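PDB 2OSE: structural PPIase-like protein L605 from Mimivirus, which probably catalyses cis-trans isomerisation of peptidyl-prolyl bonds and binds cyclosporin A as other cyclophilins do, working as a homotrimer found in the virion. Local coordinates for residues A[1-4]-A[8-11]; A[152-155]-A[160-163]. One frame throughout, in Å; residues are numbered along the deposited sequence.

Two short loop contacts lie in series along the chain, neither enclosing nor crossing the other. At the N terminus, interaction 1 closes a small turn by bringing residues 1-4 back against 8-11, ahead of strand 16-23; there the first residues of the chain settle beside helix 41-52. The chain then builds most of the antiparallel cyclophilin sheet before interaction 2 closes a second loop, 152-155 against 160-163, between strands 147-150 and 168-175. The two sit on opposite sides of the chain's centre, their own centres about 33 Å apart, and do not touch. Just past the contacting residues, Leu163 of segment 160-163 packs on Ala191 of a neighbouring subunit.

Interaction 1: A[1-4]-A[8-11]; sequences MNYS and LPNS
The ring of Pro9 lies over one face of Tyr3, and this CH-pi contact is the packed part of the interaction. Pro9 CG stands 3.9 Å from the centroid of the Tyr3 ring, 28° off the ring normal, so it is displaced from the middle of the face. The displacement is toward the CD1 side, where Tyr3 CD1 comes to 3.5 Å from Pro9 CG. On the neighbouring atoms, Pro9 CB lies 3.7 Å from Tyr3 CE1, while Pro9 CD reaches back over Tyr3 CD1 at 3.7 Å. The tyrosine presents this face because its CG is placed beside the backbone N and anti to the carbonyl carbon (chi1 -66°), with the ring turned to chi2 -83°.

Beside this close fit, the junction between Ser4 and Leu8 is loose. The carbonyl Ser4 O comes to 3.4 Å from the amide Leu8 N, but the angle is too poor for a hydrogen bond. The CB of Leu8 is directed away, and one methyl, Leu8 CD2, returns only as far as 3.8 Å from Ser4 O. None of the four touching residues is fully buried, as expected of a surface turn.

Helix 41-52 lies along this turn: Tyr3 rests on Gln49, Leu8 on Pro41 and Pro9 on Glu45. Each residue type suits its place. A proline offers a rigid ring and a fixed backbone, and a tyrosine offers a broad electron-rich face to receive its C-H groups. The chemistry thus implies two segments joined by dispersion and CH-pi attraction, while hydrogen bonds such as Pro9 O to Arg37 and the backbone pairing of Tyr3 with Val106 fix the turn to the rest of the chain.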
loop_
_atom_site.group_PDB
_atom_site.type_symbol
_atom_site.label_atom_id
_atom_site.label_comp_id
_atom_site.label_asym_id
_atom_site.label_seq_id
_atom_site.Cartn_x
_atom_site.Cartn_y
_atom_site.Cartn_z
ATOM N N MET A 1 4.980 -24.348 25.047
ATOM C CA MET A 1 3.502 -24.471 25.197
ATOM C C MET A 1 2.699 -24.113 23.935
ATOM O O MET A 1 3.109 -23.293 23.100
ATOM C CB MET A 1 2.990 -23.639 26.392
ATOM C CG MET A 1 2.997 -24.367 27.745
ATOM S SD MET A 1 1.623 -23.933 28.874
ATOM C CE MET A 1 2.179 -24.668 30.419
ATOM N N ASN A 2 1.567 -24.797 23.813
ATOM C CA ASN A 2 0.421 -24.385 23.030
ATOM C C ASN A 2 -0.759 -24.601 23.958
ATOM O O ASN A 2 -0.609 -25.210 25.028
ATOM C CB ASN A 2 0.249 -25.262 21.792
ATOM C CG ASN A 2 1.238 -24.938 20.702
ATOM O OD1 ASN A 2 1.104 -23.935 20.010
ATOM N ND2 ASN A 2 2.227 -25.803 20.522
ATOM N N TYR A 3 -1.924 -24.099 23.562
ATOM C CA TYR A 3 -3.166 -24.343 24.296
ATOM C C TYR A 3 -4.173 -25.095 23.408
ATOM O O TYR A 3 -4.002 -25.183 22.187
ATOM C CB TYR A 3 -3.725 -23.025 24.860
ATOM C CG TYR A 3 -2.821 -22.420 25.933
ATOM C CD1 TYR A 3 -2.892 -22.869 27.260
ATOM C CD2 TYR A 3 -1.876 -21.428 25.622
ATOM C CE1 TYR A 3 -2.067 -22.339 28.255
ATOM C CE2 TYR A 3 -1.034 -20.890 26.614
ATOM C CZ TYR A 3 -1.146 -21.351 27.935
ATOM O OH TYR A 3 -0.347 -20.852 28.947
ATOM N N SER A 4 -5.201 -25.669 24.020
ATOM C CA SER A 4 -6.233 -26.358 23.256
ATOM C C SER A 4 -7.549 -25.599 23.354
ATOM O O SER A 4 -7.925 -25.128 24.431
ATOM C CB SER A 4 -6.402 -27.817 23.737
ATOM O OG SER A 4 -7.527 -28.440 23.123
ATOM N N LEU A 8 -9.522 -24.737 27.380
ATOM C CA LEU A 8 -8.983 -23.373 27.420
ATOM C C LEU A 8 -8.318 -23.028 28.743
ATOM O O LEU A 8 -8.861 -23.365 29.808
ATOM C CB LEU A 8 -10.110 -22.364 27.198
ATOM C CG LEU A 8 -10.710 -22.140 25.818
ATOM C CD1 LEU A 8 -11.725 -21.030 25.956
ATOM C CD2 LEU A 8 -9.616 -21.780 24.821
ATOM N N PRO A 9 -7.183 -22.293 28.695
ATOM C CA PRO A 9 -6.634 -21.835 29.977
ATOM C C PRO A 9 -7.613 -20.841 30.575
ATOM O O PRO A 9 -8.577 -20.430 29.911
ATOM C CB PRO A 9 -5.306 -21.164 29.592
ATOM C CG PRO A 9 -5.489 -20.762 28.159
ATOM C CD PRO A 9 -6.393 -21.810 27.546
ATOM N N ASN A 10 -7.435 -20.503 31.841
ATOM C CA ASN A 10 -8.305 -19.482 32.405
ATOM C C ASN A 10 -7.470 -18.436 33.098
ATOM O O ASN A 10 -6.800 -18.725 34.094
ATOM C CB ASN A 10 -9.374 -20.081 33.317
ATOM C CG ASN A 10 -10.504 -19.121 33.580
ATOM O OD1 ASN A 10 -10.278 -17.945 33.878
ATOM N ND2 ASN A 10 -11.738 -19.610 33.474
ATOM N N SER A 11 -7.486 -17.226 32.536
ATOM C CA SER A 11 -6.558 -16.185 32.952
ATOM C C SER A 11 -7.208 -15.221 33.939
ATOM O O SER A 11 -6.567 -14.267 34.404
ATOM C CB SER A 11 -5.990 -15.450 31.730
ATOM O OG SER A 11 -4.996 -16.234 31.078
#

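Interaction 2: A[152-155]-A[160-163]; sequences DDIR and LDEL
With CG1 beside its backbone N (chi1 -66°) and an extended chain beyond it (chi2 -173°), Ile154 lays its CD1 methyl against Asp161, the middle residue of the 160-162 turn of 3-10 helix. Leu160 answers with CG likewise beside its own N (chi1 -65°), a torsion that, with CD1 extended anti to CA, brings that methyl to the backbone of Asp152, where Leu160 CD1 lies 3.1 Å from Asp152 O. Between these groups Ile154 CG1 meets Leu160 CB at 3.9 Å. Farther out, the side chains of Ile154 and Asp161 cross at about a right angle, with Ile154 CD1 4.0 Å from Asp161 CB. The branched isoleucine suits this place because its CG2 also reaches that CB.

Water 1 bridges the backbones, donating to Arg155 O and accepting from Asp161 N, each at 3.0 Å. On the far side of segment 152-155, both oxygens of the buried Asp152 carboxylate are engaged: OD1 accepts the backbone N of Asp153, and OD2 forms a salt bridge with Arg155 NH1 at 2.6 Å. Asp153 takes the backbone N of Lys126 on OD1, and Asn158, in the intervening turn, bonds Asp153 O and Arg155 N. The arrangement is that of a surface loop between two sheet strands, 147-150 and 168-175, of the cyclophilin fold, with a short 3-10 turn packed back on its start.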
loop_
_atom_site.group_PDB
_atom_site.type_symbol
_atom_site.label_atom_id
_atom_site.label_comp_id
_atom_site.label_asym_id
_atom_site.label_seq_id
_atom_site.Cartn_x
_atom_site.Cartn_y
_atom_site.Cartn_z
ATOM N N ASP A 152 -11.558 6.875 18.879
ATOM C CA ASP A 152 -12.591 7.829 19.245
ATOM C C ASP A 152 -13.893 7.108 19.523
ATOM O O ASP A 152 -13.982 5.894 19.304
ATOM C CB ASP A 152 -12.790 8.844 18.115
ATOM C CG ASP A 152 -13.368 10.159 18.607
ATOM O OD1 ASP A 152 -13.802 10.268 19.788
ATOM O OD2 ASP A 152 -13.380 11.103 17.810
ATOM N N ASP A 153 -14.879 7.864 20.025
ATOM C CA ASP A 153 -16.269 7.423 20.121
ATOM C C ASP A 153 -16.864 7.475 18.699
ATOM O O ASP A 153 -16.347 8.179 17.832
ATOM C CB ASP A 153 -17.088 8.404 20.987
ATOM C CG ASP A 153 -16.596 8.498 22.418
ATOM O OD1 ASP A 153 -16.103 7.489 22.983
ATOM O OD2 ASP A 153 -16.724 9.604 22.992
ATOM N N ILE A 154 -17.953 6.752 18.467
ATOM C CA ILE A 154 -18.731 6.984 17.243
ATOM C C ILE A 154 -19.146 8.459 17.181
ATOM O O ILE A 154 -19.526 9.049 18.190
ATOM C CB ILE A 154 -19.986 6.104 17.161
ATOM C CG1 ILE A 154 -19.615 4.629 17.020
ATOM C CG2 ILE A 154 -20.853 6.526 15.972
ATOM C CD1 ILE A 154 -20.817 3.699 16.769
ATOM N N ARG A 155 -18.999 9.057 16.004
ATOM C CA ARG A 155 -19.607 10.356 15.676
ATOM C C ARG A 155 -19.876 10.440 14.160
ATOM O O ARG A 155 -19.319 9.638 13.394
ATOM C CB ARG A 155 -18.781 11.545 16.205
ATOM C CG ARG A 155 -17.290 11.517 15.923
ATOM C CD ARG A 155 -16.514 12.539 16.771
ATOM N NE ARG A 155 -16.755 12.332 18.198
ATOM C CZ ARG A 155 -15.888 12.615 19.174
ATOM N NH1 ARG A 155 -14.685 13.128 18.892
ATOM N NH2 ARG A 155 -16.219 12.381 20.444
ATOM N N LEU A 160 -16.763 4.637 12.439
ATOM C CA LEU A 160 -16.840 3.553 13.404
ATOM C C LEU A 160 -18.222 2.888 13.396
ATOM O O LEU A 160 -18.319 1.683 13.635
ATOM C CB LEU A 160 -16.441 4.026 14.815
ATOM C CG LEU A 160 -14.992 4.483 15.002
ATOM C CD1 LEU A 160 -14.759 4.906 16.447
ATOM C CD2 LEU A 160 -13.983 3.403 14.565
ATOM N N ASP A 161 -19.281 3.648 13.101
ATOM C CA ASP A 161 -20.600 3.018 12.969
ATOM C C ASP A 161 -20.698 2.011 11.818
ATOM O O ASP A 161 -21.647 1.227 11.757
ATOM C CB ASP A 161 -21.752 4.026 12.945
ATOM C CG ASP A 161 -21.674 4.995 11.790
ATOM O OD1 ASP A 161 -20.965 4.740 10.784
ATOM O OD2 ASP A 161 -22.337 6.048 11.916
ATOM N N GLU A 162 -19.702 2.016 10.931
ATOM C CA GLU A 162 -19.733 1.136 9.752
ATOM C C GLU A 162 -19.064 -0.200 10.014
ATOM O O GLU A 162 -19.107 -1.093 9.154
ATOM C CB GLU A 162 -19.088 1.814 8.536
ATOM C CG GLU A 162 -19.935 2.948 7.929
ATOM C CD GLU A 162 -19.195 3.749 6.848
ATOM O OE1 GLU A 162 -18.212 3.228 6.251
ATOM O OE2 GLU A 162 -19.584 4.924 6.623
ATOM N N LEU A 163 -18.436 -0.347 11.187
ATOM C CA LEU A 163 -17.748 -1.599 11.520
ATOM C C LEU A 163 -18.750 -2.729 11.583
ATOM O O LEU A 163 -19.839 -2.548 12.103
ATOM C CB LEU A 163 -16.984 -1.500 12.847
ATOM C CG LEU A 163 -15.729 -0.593 12.907
ATOM C CD1 LEU A 163 -15.275 -0.419 14.366
ATOM C CD2 LEU A 163 -14.578 -1.121 12.044
HETATM O O HOH W 1 -19.223 6.651 13.002
#